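Local coordinates for dihydroneopterin triphosphate diphosphatase (Escherichia coli O157:H7, PDB 5U7F), which probably hydrolyses dihydroneopterin triphosphate to dihydroneopterin monophosphate and pyrophosphate, a step of folate biosynthesis, and is a metal-dependent Nudix hydrolase, at residues 124-129 with 140-145. Numbering follows the deposited sequence.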
loop_
_atom_site.group_PDB
_atom_site.type_symbol
_atom_site.label_atom_id
_atom_site.label_comp_id
_atom_site.label_asym_id
_atom_site.label_seq_id
_atom_site.Cartn_x
_atom_site.Cartn_y
_atom_site.Cartn_z
ATOM N N LEU A 124 10.007 9.866 0.655
ATOM C CA LEU A 124 10.264 10.567 -0.589
ATOM C C LEU A 124 9.224 11.635 -0.834
ATOM O O LEU A 124 8.070 11.454 -0.452
ATOM C CB LEU A 124 10.230 9.592 -1.766
ATOM C CG LEU A 124 11.223 8.444 -1.695
ATOM C CD1 LEU A 124 10.836 7.318 -2.668
ATOM C CD2 LEU A 124 12.587 8.990 -2.015
ATOM N N ASP A 125 9.595 12.707 -1.529
ATOM C CA ASP A 125 8.579 13.656 -1.958
ATOM C C ASP A 125 7.658 12.930 -2.927
ATOM O O ASP A 125 8.061 11.963 -3.611
ATOM C CB ASP A 125 9.164 14.918 -2.598
ATOM C CG ASP A 125 9.977 14.641 -3.848
ATOM O OD1 ASP A 125 9.393 14.511 -4.958
ATOM O OD2 ASP A 125 11.218 14.600 -3.722
ATOM N N ALA A 126 6.414 13.378 -2.962
ATOM C CA ALA A 126 5.349 12.606 -3.605
ATOM C C ALA A 126 5.605 12.345 -5.090
ATOM O O ALA A 126 5.403 11.218 -5.552
ATOM C CB ALA A 126 4.001 13.299 -3.393
ATOM N N PRO A 127 6.062 13.354 -5.847
ATOM C CA PRO A 127 6.395 13.111 -7.253
ATOM C C PRO A 127 7.469 12.055 -7.431
ATOM O O PRO A 127 7.417 11.315 -8.411
ATOM C CB PRO A 127 6.903 14.468 -7.736
ATOM C CG PRO A 127 6.209 15.446 -6.879
ATOM C CD PRO A 127 6.110 14.794 -5.525
ATOM N N ALA A 128 8.418 11.989 -6.500
ATOM C CA ALA A 128 9.491 11.008 -6.602
ATOM C C ALA A 128 8.978 9.623 -6.257
ATOM O O ALA A 128 9.370 8.640 -6.896
ATOM C CB ALA A 128 10.647 11.373 -5.691
ATOM N N ALA A 129 8.118 9.543 -5.238
ATOM C CA ALA A 129 7.562 8.266 -4.835
ATOM C C ALA A 129 6.739 7.745 -5.993
ATOM O O ALA A 129 6.804 6.556 -6.337
ATOM C CB ALA A 129 6.725 8.397 -3.585
ATOM N N GLN A 140 -0.819 6.462 -9.317
ATOM C CA GLN A 140 -2.004 7.297 -9.482
ATOM C C GLN A 140 -2.570 7.734 -8.119
ATOM O O GLN A 140 -3.018 8.871 -7.949
ATOM C CB GLN A 140 -3.067 6.558 -10.296
ATOM C CG GLN A 140 -4.263 7.432 -10.680
ATOM C CD GLN A 140 -5.283 6.725 -11.603
ATOM O OE1 GLN A 140 -6.489 6.933 -11.478
ATOM N NE2 GLN A 140 -4.790 5.932 -12.533
ATOM N N ALA A 141 -2.521 6.849 -7.131
ATOM C CA ALA A 141 -3.051 7.165 -5.819
ATOM C C ALA A 141 -2.206 8.261 -5.161
ATOM O O ALA A 141 -2.753 9.178 -4.575
ATOM C CB ALA A 141 -3.114 5.921 -4.944
ATOM N N ILE A 142 -0.890 8.167 -5.286
ATOM C CA ILE A 142 0.002 9.198 -4.735
ATOM C C ILE A 142 -0.336 10.541 -5.410
ATOM O O ILE A 142 -0.491 11.578 -4.746
ATOM C CB ILE A 142 1.484 8.807 -4.933
ATOM C CG1 ILE A 142 1.818 7.599 -4.061
ATOM C CG2 ILE A 142 2.445 9.996 -4.565
ATOM C CD1 ILE A 142 3.195 6.979 -4.378
ATOM N N GLU A 143 -0.499 10.515 -6.725
ATOM C CA GLU A 143 -0.741 11.742 -7.488
ATOM C C GLU A 143 -2.052 12.392 -7.095
ATOM O O GLU A 143 -2.127 13.620 -6.902
ATOM C CB GLU A 143 -0.720 11.479 -8.992
ATOM C CG GLU A 143 0.675 11.091 -9.524
ATOM C CD GLU A 143 0.724 10.696 -11.005
ATOM O OE1 GLU A 143 -0.265 10.152 -11.551
ATOM O OE2 GLU A 143 1.792 10.904 -11.629
ATOM N N GLN A 144 -3.076 11.585 -6.911
ATOM C CA GLN A 144 -4.395 12.141 -6.701
ATOM C C GLN A 144 -4.704 12.482 -5.247
ATOM O O GLN A 144 -5.565 13.328 -4.996
ATOM C CB GLN A 144 -5.443 11.175 -7.264
ATOM C CG GLN A 144 -5.352 11.071 -8.769
ATOM C CD GLN A 144 -6.427 10.159 -9.356
ATOM O OE1 GLN A 144 -7.067 9.391 -8.628
ATOM N NE2 GLN A 144 -6.631 10.243 -10.673
ATOM N N PHE A 145 -4.020 11.859 -4.285
ATOM C CA PHE A 145 -4.401 12.033 -2.886
ATOM C C PHE A 145 -3.300 12.585 -1.997
ATOM O O PHE A 145 -3.573 12.992 -0.876
ATOM C CB PHE A 145 -4.913 10.709 -2.323
ATOM C CG PHE A 145 -6.264 10.316 -2.865
ATOM C CD1 PHE A 145 -7.437 10.763 -2.257
ATOM C CD2 PHE A 145 -6.367 9.547 -4.000
ATOM C CE1 PHE A 145 -8.689 10.423 -2.775
ATOM C CE2 PHE A 145 -7.612 9.198 -4.511
ATOM C CZ PHE A 145 -8.766 9.640 -3.906
#
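Ala126 and Ala129 of helix 126-132 meet Ile142 of helix 136-147, and all three are buried. Walking along 124-129, Leu124 lies in the edge strand 118-125 and is backbone hydrogen-bonded to Val24 of strand 23-29. Asp125 follows as the N-cap of helix 126-132. Its OD1 accepts from Ala128 N at 3.1 Å; the N-H...O angle of 141° marks a bent bond, and the donor comes from above the carboxylate plane, 48° out of it. The first turn is also fixed by Ala129 N to Asp125 O, at 2.9 Å.

Ala126 lies one residue beyond the cap, and its CA comes within 6.4 Å of Ile142 CA, a close approach consistent with its short side chain. Ile142 CG2 packs against Ala126 CB at 3.8 Å and also touches Ala126 O, a van der Waals contact at 3.3 Å. One turn on, Ala129 CB meets the end of the CG1 branch, Ile142 CD1, at 3.9 Å. The isoleucine torsions explain this division: CG2 stands anti to the backbone N, while an extended chi2 of 170° carries CD1 onward to Ala129. No hydrogen bond crosses the interface, which buries 131 Å² in total. Val24 touches both alanines, and Val15 of strand 10-18 adjoins Ile142, so the apolar patch continues onto the sheet.

Strand 118-125 leading through an Asp N-cap into a short helix that packs beside helix 136-147, with both helices touching strands of the mixed sheet, fits the alpha/beta/alpha sandwich of the Nudix fold.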